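Local coordinates for protein carboxylesterase (PDB 3WJ2) that probably hydrolyses carboxylic esters as a carboxylesterase of the alpha/beta-hydrolase fold, in an acid-adapted Ferroplasma species, at residues B[166-180]-B[228-242]. Numbering follows the deposited sequence.
Sequences CLKCRDGKTEMPAVQ and YFSPLVADDFSNLPP
Arg170, on helix 157-172, meets the backbone of Asp236 and Ser238 with its guanidinium. NH1 donates to Ser238 O at 2.7 Å, in the carbonyl plane and on a lone pair, while NH1 and NH2 converge end-on on Asp236 O, each at 3.0 Å. CG stands anti to the backbone N (chi1 -170°), and bends at chi2 and chi3 turn the chain toward these carbonyls. NE and NH2 grip Asp171 OD1 side-on as a salt bridge. Asp236 OD2, 4.0 Å from Arg170 NH1, lies over one guanidinium face, well out of plane, a long pairing of charges alone. Ser238 N donates to Asp236 OD1, an Asx turn, and Ser238 OG donates to the same oxygen. The second oxygen of Asp171, OD2, receives Tyr228 OH at 2.6 Å on its anti lone pair, and Lys168 CB makes a CH-pi contact over the tyrosine ring, 3.9 Å from its centroid.

Apolar packing centres on Leu167, whose CD1 meets Pro231 CB at 3.7 Å while CD2 reaches Ala234 and Leu240; Cys166 SG lies 3.6 Å from Pro241 CG.

Gln180 N bonds to Pro242 O, and Gln180 NE2 takes Pro241 O at 3.0 Å, nearly straight (173°). Loop 228-242 thus joins helix 157-172 where it leads into neighbouring parallel strands 180-183 and 243-248.

Bonds on all three nitrogens should hold the guanidinium plane against rotation, and the two carboxylates probably stabilise its positive charge.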
# COMPACT_ATOMS: atom_id res chain seq x y z
N CYS B 166 -1.76 -30.06 -3.82
CA CYS B 166 -3.00 -30.11 -3.01
C CYS B 166 -4.18 -29.90 -3.92
O CYS B 166 -5.18 -30.63 -3.77
CB CYS B 166 -3.01 -29.07 -1.92
SG CYS B 166 -1.76 -29.53 -0.62
N LEU B 167 -4.07 -28.99 -4.85
CA LEU B 167 -5.19 -28.73 -5.79
C LEU B 167 -5.48 -30.00 -6.59
O LEU B 167 -6.65 -30.37 -6.82
CB LEU B 167 -4.80 -27.66 -6.81
CG LEU B 167 -4.99 -26.26 -6.30
CD1 LEU B 167 -4.42 -25.29 -7.29
CD2 LEU B 167 -6.61 -25.90 -6.16
N LYS B 168 -4.44 -30.70 -7.04
CA LYS B 168 -4.72 -31.93 -7.85
C LYS B 168 -5.30 -33.06 -6.97
O LYS B 168 -6.20 -33.86 -7.44
CB LYS B 168 -3.41 -32.39 -8.55
CG LYS B 168 -3.70 -33.65 -9.43
CD LYS B 168 -2.56 -34.06 -10.34
CE LYS B 168 -2.87 -35.55 -10.85
NZ LYS B 168 -1.78 -35.74 -11.96
N CYS B 169 -4.86 -33.22 -5.73
CA CYS B 169 -5.47 -34.18 -4.77
C CYS B 169 -6.94 -33.83 -4.64
O CYS B 169 -7.78 -34.78 -4.73
CB CYS B 169 -4.82 -34.12 -3.36
SG CYS B 169 -3.11 -34.72 -3.34
N ARG B 170 -7.24 -32.55 -4.59
CA ARG B 170 -8.66 -32.15 -4.35
C ARG B 170 -9.43 -32.51 -5.59
O ARG B 170 -10.57 -33.18 -5.49
CB ARG B 170 -8.66 -30.64 -4.00
CG ARG B 170 -10.03 -30.06 -3.46
CD ARG B 170 -11.01 -29.89 -4.59
NE ARG B 170 -10.51 -29.15 -5.78
CZ ARG B 170 -10.30 -27.84 -5.84
NH1 ARG B 170 -10.55 -27.07 -4.76
NH2 ARG B 170 -9.85 -27.28 -6.96
N ASP B 171 -8.88 -32.16 -6.74
CA ASP B 171 -9.59 -32.40 -8.03
C ASP B 171 -9.84 -33.88 -8.25
O ASP B 171 -10.96 -34.25 -8.72
CB ASP B 171 -8.79 -31.83 -9.16
CG ASP B 171 -8.73 -30.33 -9.14
OD1 ASP B 171 -9.60 -29.68 -8.50
OD2 ASP B 171 -7.88 -29.74 -9.85
N GLY B 172 -8.88 -34.71 -7.92
CA GLY B 172 -9.01 -36.16 -8.17
C GLY B 172 -9.71 -36.94 -7.08
O GLY B 172 -9.77 -38.17 -7.22
N LYS B 173 -10.14 -36.29 -6.00
CA LYS B 173 -10.65 -36.87 -4.76
C LYS B 173 -9.79 -37.96 -4.16
O LYS B 173 -10.29 -39.08 -3.76
CB LYS B 173 -12.12 -37.37 -5.00
CG LYS B 173 -13.02 -36.22 -5.41
CD LYS B 173 -14.39 -36.85 -5.87
CE LYS B 173 -15.45 -35.79 -6.08
NZ LYS B 173 -16.55 -36.40 -6.93
N THR B 174 -8.47 -37.68 -4.07
CA THR B 174 -7.59 -38.62 -3.55
C THR B 174 -7.25 -38.20 -2.14
O THR B 174 -7.77 -37.18 -1.61
CB THR B 174 -6.23 -38.60 -4.32
OG1 THR B 174 -5.62 -37.29 -4.13
CG2 THR B 174 -6.40 -38.84 -5.79
N GLU B 175 -6.44 -39.03 -1.51
CA GLU B 175 -5.86 -38.71 -0.19
C GLU B 175 -5.26 -37.29 -0.27
O GLU B 175 -4.63 -36.92 -1.26
CB GLU B 175 -4.81 -39.72 0.19
CG GLU B 175 -4.42 -39.53 1.67
CD GLU B 175 -3.43 -40.52 2.25
OE1 GLU B 175 -3.13 -41.58 1.64
OE2 GLU B 175 -2.94 -40.22 3.36
N MET B 176 -5.50 -36.49 0.75
CA MET B 176 -5.02 -35.13 0.66
C MET B 176 -3.96 -35.00 1.82
O MET B 176 -4.07 -35.62 2.89
CB MET B 176 -6.29 -34.15 0.82
CG MET B 176 -7.25 -33.85 -0.63
SD MET B 176 -7.44 -32.13 -0.10
CE MET B 176 -5.75 -31.84 -0.61
N PRO B 177 -2.90 -34.18 1.61
CA PRO B 177 -2.02 -33.88 2.76
C PRO B 177 -2.73 -33.24 3.95
O PRO B 177 -3.79 -32.60 3.77
CB PRO B 177 -1.05 -32.85 2.16
CG PRO B 177 -1.08 -33.10 0.67
CD PRO B 177 -2.54 -33.40 0.40
N ALA B 178 -2.15 -33.40 5.17
CA ALA B 178 -2.76 -32.93 6.38
C ALA B 178 -2.70 -31.39 6.51
O ALA B 178 -3.52 -30.82 7.18
CB ALA B 178 -2.08 -33.58 7.58
N VAL B 179 -1.66 -30.80 5.88
CA VAL B 179 -1.42 -29.36 5.98
C VAL B 179 -0.55 -29.00 4.79
O VAL B 179 0.13 -29.91 4.29
CB VAL B 179 -0.82 -29.00 7.32
CG1 VAL B 179 0.61 -29.68 7.55
CG2 VAL B 179 -0.70 -27.41 7.36
N GLN B 180 -0.66 -27.75 4.34
CA GLN B 180 0.24 -27.19 3.34
C GLN B 180 0.92 -26.04 3.96
O GLN B 180 0.27 -25.09 4.35
CB GLN B 180 -0.52 -26.88 2.00
CG GLN B 180 -1.74 -25.93 2.21
CD GLN B 180 -2.44 -25.64 0.92
OE1 GLN B 180 -1.80 -25.40 -0.08
NE2 GLN B 180 -3.82 -25.64 0.95
N TYR B 228 -2.15 -26.21 -12.19
CA TYR B 228 -1.03 -26.96 -11.51
C TYR B 228 0.30 -26.31 -11.77
O TYR B 228 1.31 -26.67 -11.13
CB TYR B 228 -1.01 -28.42 -12.01
CG TYR B 228 -2.35 -29.17 -11.69
CD1 TYR B 228 -3.26 -28.68 -10.70
CD2 TYR B 228 -2.74 -30.32 -12.43
CE1 TYR B 228 -4.47 -29.33 -10.44
CE2 TYR B 228 -3.91 -30.97 -12.11
CZ TYR B 228 -4.77 -30.50 -11.16
OH TYR B 228 -5.96 -31.17 -10.98
N PHE B 229 0.36 -25.34 -12.70
CA PHE B 229 1.54 -24.50 -12.88
C PHE B 229 1.35 -23.24 -12.03
O PHE B 229 2.25 -22.80 -11.34
CB PHE B 229 1.73 -24.03 -14.38
CG PHE B 229 3.00 -23.21 -14.62
CD1 PHE B 229 4.05 -23.77 -15.30
CD2 PHE B 229 3.21 -21.92 -14.02
CE1 PHE B 229 5.26 -23.03 -15.57
CE2 PHE B 229 4.41 -21.19 -14.28
CZ PHE B 229 5.46 -21.79 -15.05
N SER B 230 0.13 -22.65 -12.07
CA SER B 230 -0.15 -21.41 -11.33
C SER B 230 -1.45 -21.63 -10.55
O SER B 230 -2.58 -21.48 -11.11
CB SER B 230 -0.36 -20.12 -12.22
OG SER B 230 0.86 -19.73 -12.93
N PRO B 231 -1.44 -21.98 -9.29
CA PRO B 231 -2.62 -22.28 -8.49
C PRO B 231 -3.63 -21.14 -8.47
O PRO B 231 -4.82 -21.38 -8.24
CB PRO B 231 -2.04 -22.52 -7.06
CG PRO B 231 -0.71 -23.21 -7.41
CD PRO B 231 -0.18 -22.41 -8.64
N LEU B 232 -3.17 -19.90 -8.68
CA LEU B 232 -4.13 -18.80 -8.62
C LEU B 232 -5.07 -18.87 -9.80
O LEU B 232 -6.05 -18.14 -9.77
CB LEU B 232 -3.38 -17.42 -8.56
CG LEU B 232 -3.16 -17.10 -7.11
CD1 LEU B 232 -2.08 -15.93 -7.03
CD2 LEU B 232 -4.47 -16.63 -6.36
N VAL B 233 -4.81 -19.69 -10.81
CA VAL B 233 -5.79 -19.78 -11.94
C VAL B 233 -6.90 -20.79 -11.65
O VAL B 233 -7.81 -20.91 -12.52
CB VAL B 233 -5.06 -19.92 -13.32
CG1 VAL B 233 -4.05 -18.78 -13.54
CG2 VAL B 233 -4.46 -21.19 -13.47
N ALA B 234 -6.86 -21.55 -10.53
CA ALA B 234 -7.93 -22.50 -10.13
C ALA B 234 -9.24 -21.72 -10.02
O ALA B 234 -9.25 -20.55 -9.71
CB ALA B 234 -7.65 -23.17 -8.81
N ASP B 235 -10.32 -22.39 -10.31
CA ASP B 235 -11.57 -21.66 -10.18
C ASP B 235 -12.29 -21.97 -8.85
O ASP B 235 -13.31 -21.35 -8.54
CB ASP B 235 -12.43 -21.81 -11.45
CG ASP B 235 -12.68 -23.25 -11.80
OD1 ASP B 235 -12.71 -24.09 -10.85
OD2 ASP B 235 -12.84 -23.54 -13.03
N ASP B 236 -11.72 -22.85 -8.02
CA ASP B 236 -12.35 -23.32 -6.82
C ASP B 236 -11.25 -23.66 -5.81
O ASP B 236 -10.34 -24.45 -6.14
CB ASP B 236 -13.14 -24.60 -7.14
CG ASP B 236 -13.77 -25.25 -5.91
OD1 ASP B 236 -13.88 -24.60 -4.89
OD2 ASP B 236 -14.29 -26.41 -6.00
N PHE B 237 -11.32 -23.05 -4.61
CA PHE B 237 -10.40 -23.40 -3.52
C PHE B 237 -10.98 -24.22 -2.40
O PHE B 237 -10.33 -24.42 -1.38
CB PHE B 237 -9.74 -22.10 -3.08
CG PHE B 237 -8.98 -21.45 -4.19
CD1 PHE B 237 -7.69 -21.96 -4.56
CD2 PHE B 237 -9.48 -20.38 -4.84
CE1 PHE B 237 -7.00 -21.36 -5.62
CE2 PHE B 237 -8.86 -19.77 -5.86
CZ PHE B 237 -7.54 -20.24 -6.28
N SER B 238 -12.22 -24.77 -2.57
CA SER B 238 -12.82 -25.61 -1.57
C SER B 238 -12.07 -26.86 -1.28
O SER B 238 -11.49 -27.48 -2.21
CB SER B 238 -14.22 -26.09 -2.11
OG SER B 238 -14.94 -24.97 -2.52
N ASN B 239 -12.15 -27.31 -0.03
CA ASN B 239 -11.78 -28.61 0.33
C ASN B 239 -10.29 -28.86 0.14
O ASN B 239 -9.84 -30.01 0.09
CB ASN B 239 -12.59 -29.64 -0.45
CG ASN B 239 -14.10 -29.48 -0.14
OD1 ASN B 239 -14.44 -29.37 1.05
ND2 ASN B 239 -14.95 -29.40 -1.16
N LEU B 240 -9.54 -27.78 0.20
CA LEU B 240 -8.04 -27.90 0.29
C LEU B 240 -7.58 -28.09 1.75
O LEU B 240 -8.30 -27.73 2.71
CB LEU B 240 -7.42 -26.63 -0.28
CG LEU B 240 -7.57 -26.52 -1.78
CD1 LEU B 240 -7.09 -25.25 -2.38
CD2 LEU B 240 -6.90 -27.76 -2.54
N PRO B 241 -6.38 -28.64 1.94
CA PRO B 241 -5.84 -28.79 3.29
C PRO B 241 -5.58 -27.46 4.02
O PRO B 241 -5.32 -26.45 3.38
CB PRO B 241 -4.45 -29.43 3.04
CG PRO B 241 -4.52 -30.06 1.62
CD PRO B 241 -5.42 -29.02 0.88
N PRO B 242 -5.68 -27.48 5.36
CA PRO B 242 -5.39 -26.28 6.18
C PRO B 242 -4.00 -25.74 5.70
O PRO B 242 -3.12 -26.57 5.37
CB PRO B 242 -5.32 -26.83 7.59
CG PRO B 242 -6.25 -28.10 7.49
CD PRO B 242 -6.02 -28.67 6.16